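Hydrolase, HAD superfamily, subfamily III A (Legionella pneumophila, PDB 3N1U) probably hydrolyses 3-deoxy-D-manno-octulosonate 8-phosphate to 3-deoxy-D-manno-octulosonate and phosphate, a metal-dependent step of lipopolysaccharide biosynthesis. Local coordinates at residues A74-D77 with H78-Q82; S97-Q100 with H101-T105. All coordinates share one frame; numbering follows the deposited sequence.

How the interactions relate
Interactions 1 and 2 are both short lengths of alpha helix, about two and a half turns each, held by i to i+4 backbone bonds, with centres about 21 Å apart. Interaction 1 lies on helix 74-83, which connects strands 64-68 and 87-89 in a beta-alpha-beta unit; interaction 2 lies on helix 96-106, whose side chains pack on those strands. Each is partly buried. In 74-82 Val-76 and Met-80 are buried, Asp-77 is tied to Lys-90 and Tyr-88, and a second subunit packs on Val-75, His-78, Arg-79 and Gln-82. In 97-105 no other chain of the assembly touches; the Tyr-99 hydroxyl bonds Asp-110, lysine methylenes pass the phenol, and the outer side is lysine-rich.

Interaction 1 of 2, residues A74-D77 with H78-Q82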
ATOM      1  N   ALA A  74     -14.870 -16.437   5.210  1.00 39.43           N
ATOM      2  CA  ALA A  74     -15.391 -15.916   6.462  1.00 40.18           C
ATOM      3  C   ALA A  74     -14.916 -14.476   6.808  1.00 38.48           C
ATOM      4  O   ALA A  74     -15.574 -13.808   7.586  1.00 37.29           O
ATOM      5  CB  ALA A  74     -15.091 -16.880   7.612  1.00 43.11           C
ATOM      6  N   VAL A  75     -13.815 -13.993   6.207  1.00 36.66           N
ATOM      7  CA  VAL A  75     -13.501 -12.552   6.322  1.00 35.53           C
ATOM      8  C   VAL A  75     -14.739 -11.656   6.068  1.00 34.72           C
ATOM      9  O   VAL A  75     -14.980 -10.692   6.797  1.00 35.08           O
ATOM     10  CB  VAL A  75     -12.382 -12.136   5.327  1.00 34.99           C
ATOM     11  CG1 VAL A  75     -12.169 -10.590   5.374  1.00 33.86           C
ATOM     12  CG2 VAL A  75     -11.090 -12.864   5.645  1.00 35.10           C
ATOM     13  N   VAL A  76     -15.491 -11.962   5.004  1.00 34.11           N
ATOM     14  CA  VAL A  76     -16.641 -11.162   4.609  1.00 34.52           C
ATOM     15  C   VAL A  76     -17.679 -11.158   5.753  1.00 34.98           C
ATOM     16  O   VAL A  76     -18.155 -10.108   6.140  1.00 34.58           O
ATOM     17  CB  VAL A  76     -17.249 -11.667   3.265  1.00 35.35           C
ATOM     18  CG1 VAL A  76     -18.576 -10.955   2.929  1.00 35.69           C
ATOM     19  CG2 VAL A  76     -16.176 -11.513   2.114  1.00 34.96           C
ATOM     20  N   ASP A  77     -17.987 -12.336   6.313  1.00 36.57           N
ATOM     21  CA  ASP A  77     -18.976 -12.453   7.388  1.00 37.56           C
ATOM     22  C   ASP A  77     -18.566 -11.632   8.607  1.00 37.36           C
ATOM     23  O   ASP A  77     -19.416 -10.907   9.213  1.00 38.13           O
ATOM     24  CB  ASP A  77     -19.165 -13.923   7.785  1.00 39.78           C
ATOM     25  CG  ASP A  77     -19.586 -14.774   6.599  1.00 42.65           C
ATOM     26  OD1 ASP A  77     -20.722 -14.602   6.084  1.00 42.53           O
ATOM     27  OD2 ASP A  77     -18.790 -15.626   6.201  1.00 45.37           O
ATOM     28  N   HIS A  78     -17.280 -11.706   8.948  1.00 36.25           N
ATOM     29  CA  HIS A  78     -16.776 -10.930  10.100  1.00 37.42           C
ATOM     30  C   HIS A  78     -16.922  -9.453   9.879  1.00 34.79           C
ATOM     31  O   HIS A  78     -17.363  -8.730  10.770  1.00 36.12           O
ATOM     32  CB  HIS A  78     -15.320 -11.259  10.425  1.00 37.88           C
ATOM     33  CG  HIS A  78     -15.143 -12.623  11.009  1.00 44.06           C
ATOM     34  ND1 HIS A  78     -14.421 -13.620  10.382  1.00 45.66           N
ATOM     35  CD2 HIS A  78     -15.595 -13.152  12.168  1.00 48.85           C
ATOM     36  CE1 HIS A  78     -14.436 -14.708  11.136  1.00 46.23           C
ATOM     37  NE2 HIS A  78     -15.146 -14.453  12.220  1.00 52.44           N
ATOM     38  N   ARG A  79     -16.586  -8.999   8.681  1.00 32.28           N
ATOM     39  CA  ARG A  79     -16.763  -7.570   8.373  1.00 30.33           C
ATOM     40  C   ARG A  79     -18.227  -7.118   8.359  1.00 31.51           C
ATOM     41  O   ARG A  79     -18.565  -6.037   8.858  1.00 30.26           O
ATOM     42  CB  ARG A  79     -16.066  -7.199   7.056  1.00 29.97           C
ATOM     43  CG  ARG A  79     -16.136  -5.686   6.720  1.00 27.42           C
ATOM     44  CD  ARG A  79     -15.327  -4.822   7.736  1.00 28.62           C
ATOM     45  NE  ARG A  79     -15.215  -3.413   7.327  1.00 30.24           N
ATOM     46  CZ  ARG A  79     -15.079  -2.406   8.203  1.00 30.35           C
ATOM     47  NH1 ARG A  79     -15.060  -2.652   9.531  1.00 29.48           N
ATOM     48  NH2 ARG A  79     -15.006  -1.163   7.771  1.00 29.15           N
HETATM   49  N   MSE A  80     -19.114  -7.929   7.774  1.00 32.01           N
HETATM   50  CA  MSE A  80     -20.507  -7.543   7.745  1.00 33.08           C
HETATM   51  C   MSE A  80     -21.077  -7.447   9.154  1.00 35.30           C
HETATM   52  O   MSE A  80     -21.879  -6.558   9.426  1.00 35.55           O
HETATM   53  CB  MSE A  80     -21.334  -8.558   6.952  1.00 33.46           C
HETATM   54  CG  MSE A  80     -20.927  -8.721   5.531  1.00 31.57           C
HETATM   55 SE   MSE A  80     -21.239  -7.123   4.434  1.00 34.67          SE
HETATM   56  CE  MSE A  80     -19.409  -6.339   4.640  1.00 30.89           C
ATOM     57  N   GLU A  81     -20.714  -8.404  10.004  1.00 37.08           N
ATOM     58  CA  GLU A  81     -21.139  -8.396  11.423  1.00 40.93           C
ATOM     59  C   GLU A  81     -20.632  -7.139  12.146  1.00 39.95           C
ATOM     60  O   GLU A  81     -21.379  -6.525  12.896  1.00 39.55           O
ATOM     61  CB  GLU A  81     -20.645  -9.648  12.152  1.00 42.77           C
ATOM     62  CG  GLU A  81     -20.999  -9.607  13.663  1.00 52.01           C
ATOM     63  CD  GLU A  81     -20.489 -10.811  14.466  1.00 60.33           C
ATOM     64  OE1 GLU A  81     -21.194 -11.177  15.429  1.00 63.70           O
ATOM     65  OE2 GLU A  81     -19.399 -11.378  14.154  1.00 62.39           O
ATOM     66  N   GLN A  82     -19.376  -6.740  11.880  1.00 39.54           N
ATOM     67  CA  GLN A  82     -18.777  -5.524  12.465  1.00 39.20           C
ATOM     68  C   GLN A  82     -19.594  -4.315  12.110  1.00 38.66           C
ATOM     69  O   GLN A  82     -19.826  -3.455  12.973  1.00 39.62           O
ATOM     70  CB  GLN A  82     -17.338  -5.238  11.948  1.00 37.85           C
ATOM     71  CG  GLN A  82     -16.256  -6.018  12.631  1.00 40.39           C
ATOM     72  CD  GLN A  82     -14.846  -5.611  12.189  1.00 39.80           C
ATOM     73  OE1 GLN A  82     -14.641  -4.921  11.170  1.00 34.65           O
ATOM     74  NE2 GLN A  82     -13.854  -6.069  12.957  1.00 44.20           N
TER
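Val-76 and Met-80 touch one turn apart on helix 74-83, the helix connecting strands 64-68 and 87-89 in a beta-alpha-beta unit of the HAD core. Four i to i+4 backbone bonds set the frame. His-78 N donates to Ala-74 O and Met-80 N to Val-76 O, with N-H...O angles of 167° and 163°; Arg-79 N to Val-75 O and Glu-81 N to Asp-77 O complete the set.

The apolar contact is made by Val-76 CG1, 4.2 Å from CG of Met-80, a selenomethionine. The two side chains run alongside each other in the same direction. Met-80 CG also sits 3.2 Å from Val-76 O, a consequence of its chi1 of -60°, which places CG beside its own backbone N and hence close to the preceding turn. Farther out, Val-76 packs on Lys-45, Ala-71 and Lys-90, and its side chain is about 6 Å from that of Asp-27, a predicted substrate-binding residue.

The polar side chains divide between the fold and the subunit interface. Asp-77 is anchored through both carboxylate oxygens, OD2 in a salt bridge with Lys-90 and OD1 in a hydrogen bond with Tyr-88 OH, tying the helix to the strand that follows it and the loop beyond. Arg-79 bends at chi2 and gives NH1 to Gln-82 OE1 at 2.8 Å, the acceptor lying close to the guanidinium plane; Leu-35 and Ile-37 of the second subunit pack on these two residues.

His-78 swings its imidazole back along the helix, where ND1 is 3.0 Å from Ala-74 O and CE1 is 4.2 Å from Ala-74 CB.

Interaction 2 of 2, residues S97-Q100 with H101-T105; sequences SAYQ and HLKKT
Helix 96-106 of the HAD core packs against strands 64-68 and 87-89, and residues 97-105 combine a buried side with a lysine-rich outer one. Its backbone follows the alpha-helical pattern: His-101 N, Leu-102 N, Lys-103 N and Lys-104 N donate to the O atoms of Ser-97, Ala-98, Tyr-99 and Gln-100, respectively. The bond from Leu-102 N to Ala-98 O measures 2.9 Å.

Tyr-99 and Lys-103 meet across one turn. The aliphatic part of the lysine passes at a slant to the tyrosine side chain, with Lys-103 CD 4.0 Å from Tyr-99 CE2 and Lys-103 CE 4.0 Å from Tyr-99 OH. An extended start to the lysine, chi1 178° and chi2 175°, carries these methylenes out to the phenol end. That hydroxyl is hydrogen-bonded to Asp-110, which also forms a weak, long ion pair with Lys-103; the ring itself makes an edge-to-face contact with Phe-113. On the outer side, Lys-104 CG rests 3.5 Å from Gln-100 O.

The carbonyl of His-101 takes two bonds from one residue: Thr-105 N, 3.0 Å away, and Thr-105 OG1, 2.7 Å away, reach His-101 O from opposite faces of its carbonyl plane. With chi1 at -54° the threonine hydroxyl folds back toward the previous turn. The His-101 imidazole is fixed separately, through ND1, by Tyr-89 OH.

Ala-98 and Leu-102 turn to Ile-68, Ala-66 and Tyr-89, the amphipathic arrangement characteristic of a helix flanking the parallel sheet of a Rossmann-like HAD fold.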
ATOM      1  N   SER A  97     -29.098 -12.612 -10.085  1.00 39.30           N
ATOM      2  CA  SER A  97     -30.106 -13.315  -9.269  1.00 41.28           C
ATOM      3  C   SER A  97     -30.143 -12.801  -7.810  1.00 39.28           C
ATOM      4  O   SER A  97     -31.215 -12.659  -7.193  1.00 39.73           O
ATOM      5  CB  SER A  97     -29.853 -14.833  -9.321  1.00 42.59           C
ATOM      6  OG  SER A  97     -30.816 -15.463  -8.526  1.00 51.65           O
ATOM      7  N   ALA A  98     -28.981 -12.495  -7.251  1.00 36.61           N
ATOM      8  CA  ALA A  98     -28.978 -11.903  -5.913  1.00 34.56           C
ATOM      9  C   ALA A  98     -29.641 -10.509  -5.911  1.00 33.40           C
ATOM     10  O   ALA A  98     -30.309 -10.146  -4.957  1.00 33.25           O
ATOM     11  CB  ALA A  98     -27.530 -11.789  -5.356  1.00 32.83           C
ATOM     12  N   TYR A  99     -29.356  -9.696  -6.928  1.00 32.82           N
ATOM     13  CA  TYR A  99     -29.989  -8.392  -7.023  1.00 32.97           C
ATOM     14  C   TYR A  99     -31.507  -8.518  -7.062  1.00 34.33           C
ATOM     15  O   TYR A  99     -32.225  -7.752  -6.412  1.00 33.62           O
ATOM     16  CB  TYR A  99     -29.535  -7.664  -8.283  1.00 33.35           C
ATOM     17  CG  TYR A  99     -30.322  -6.372  -8.499  1.00 33.10           C
ATOM     18  CD1 TYR A  99     -30.037  -5.231  -7.750  1.00 33.76           C
ATOM     19  CD2 TYR A  99     -31.358  -6.304  -9.437  1.00 36.66           C
ATOM     20  CE1 TYR A  99     -30.773  -4.046  -7.934  1.00 35.79           C
ATOM     21  CE2 TYR A  99     -32.085  -5.146  -9.625  1.00 36.35           C
ATOM     22  CZ  TYR A  99     -31.777  -4.015  -8.876  1.00 37.25           C
ATOM     23  OH  TYR A  99     -32.505  -2.868  -9.086  1.00 36.18           O
ATOM     24  N   GLN A 100     -32.011  -9.489  -7.830  1.00 35.29           N
ATOM     25  CA  GLN A 100     -33.467  -9.612  -7.961  1.00 38.48           C
ATOM     26  C   GLN A 100     -34.089 -10.042  -6.627  1.00 38.80           C
ATOM     27  O   GLN A 100     -35.187  -9.598  -6.271  1.00 39.05           O
ATOM     28  CB  GLN A 100     -33.851 -10.563  -9.140  1.00 38.74           C
ATOM     29  CG  GLN A 100     -35.376 -10.606  -9.460  1.00 49.03           C
ATOM     30  CD  GLN A 100     -36.010  -9.242  -9.793  1.00 55.10           C
ATOM     31  OE1 GLN A 100     -35.386  -8.363 -10.427  1.00 57.38           O
ATOM     32  NE2 GLN A 100     -37.257  -9.068  -9.367  1.00 58.80           N
ATOM     33  N   HIS A 101     -33.370 -10.880  -5.882  1.00 39.25           N
ATOM     34  CA  HIS A 101     -33.819 -11.317  -4.568  1.00 40.45           C
ATOM     35  C   HIS A 101     -33.842 -10.150  -3.587  1.00 38.98           C
ATOM     36  O   HIS A 101     -34.809  -9.988  -2.815  1.00 39.22           O
ATOM     37  CB  HIS A 101     -32.904 -12.413  -4.015  1.00 41.76           C
ATOM     38  CG  HIS A 101     -33.340 -12.927  -2.675  1.00 45.74           C
ATOM     39  ND1 HIS A 101     -33.041 -12.273  -1.503  1.00 46.06           N
ATOM     40  CD2 HIS A 101     -34.076 -14.010  -2.325  1.00 49.37           C
ATOM     41  CE1 HIS A 101     -33.561 -12.932  -0.483  1.00 48.20           C
ATOM     42  NE2 HIS A 101     -34.211 -13.981  -0.955  1.00 51.59           N
ATOM     43  N   LEU A 102     -32.780  -9.338  -3.617  1.00 37.55           N
ATOM     44  CA  LEU A 102     -32.722  -8.144  -2.756  1.00 35.73           C
ATOM     45  C   LEU A 102     -33.860  -7.176  -3.107  1.00 36.27           C
ATOM     46  O   LEU A 102     -34.499  -6.585  -2.236  1.00 34.75           O
ATOM     47  CB  LEU A 102     -31.381  -7.450  -2.922  1.00 34.07           C
ATOM     48  CG  LEU A 102     -31.189  -6.193  -2.071  1.00 33.22           C
ATOM     49  CD1 LEU A 102     -31.246  -6.442  -0.559  1.00 34.97           C
ATOM     50  CD2 LEU A 102     -29.887  -5.468  -2.481  1.00 32.30           C
ATOM     51  N   LYS A 103     -34.118  -7.029  -4.406  1.00 36.92           N
ATOM     52  CA  LYS A 103     -35.168  -6.141  -4.856  1.00 38.22           C
ATOM     53  C   LYS A 103     -36.527  -6.602  -4.309  1.00 39.20           C
ATOM     54  O   LYS A 103     -37.330  -5.781  -3.846  1.00 39.90           O
ATOM     55  CB  LYS A 103     -35.142  -6.068  -6.379  1.00 38.91           C
ATOM     56  CG  LYS A 103     -36.219  -5.207  -7.026  1.00 41.85           C
ATOM     57  CD  LYS A 103     -35.889  -5.210  -8.514  1.00 43.53           C
ATOM     58  CE  LYS A 103     -36.351  -3.965  -9.197  1.00 47.30           C
ATOM     59  NZ  LYS A 103     -37.620  -4.190  -9.841  1.00 42.60           N
ATOM     60  N   LYS A 104     -36.786  -7.913  -4.366  1.00 40.79           N
ATOM     61  CA  LYS A 104     -38.036  -8.468  -3.842  1.00 42.14           C
ATOM     62  C   LYS A 104     -38.131  -8.218  -2.340  1.00 41.92           C
ATOM     63  O   LYS A 104     -39.192  -7.861  -1.831  1.00 43.81           O
ATOM     64  CB  LYS A 104     -38.166  -9.970  -4.128  1.00 41.63           C
ATOM     65  CG  LYS A 104     -38.509 -10.289  -5.552  1.00 46.42           C
ATOM     66  CD  LYS A 104     -38.706 -11.797  -5.725  1.00 50.95           C
ATOM     67  CE  LYS A 104     -39.235 -12.157  -7.113  1.00 56.29           C
ATOM     68  NZ  LYS A 104     -38.256 -11.754  -8.181  1.00 55.61           N
ATOM     69  N   THR A 105     -37.018  -8.422  -1.631  1.00 41.76           N
ATOM     70  CA  THR A 105     -36.989  -8.293  -0.182  1.00 42.17           C
ATOM     71  C   THR A 105     -37.312  -6.864   0.244  1.00 41.56           C
ATOM     72  O   THR A 105     -38.088  -6.645   1.181  1.00 42.87           O
ATOM     73  CB  THR A 105     -35.584  -8.693   0.358  1.00 42.71           C
ATOM     74  OG1 THR A 105     -35.246 -10.013  -0.130  1.00 44.39           O
ATOM     75  CG2 THR A 105     -35.524  -8.604   1.912  1.00 42.01           C
TER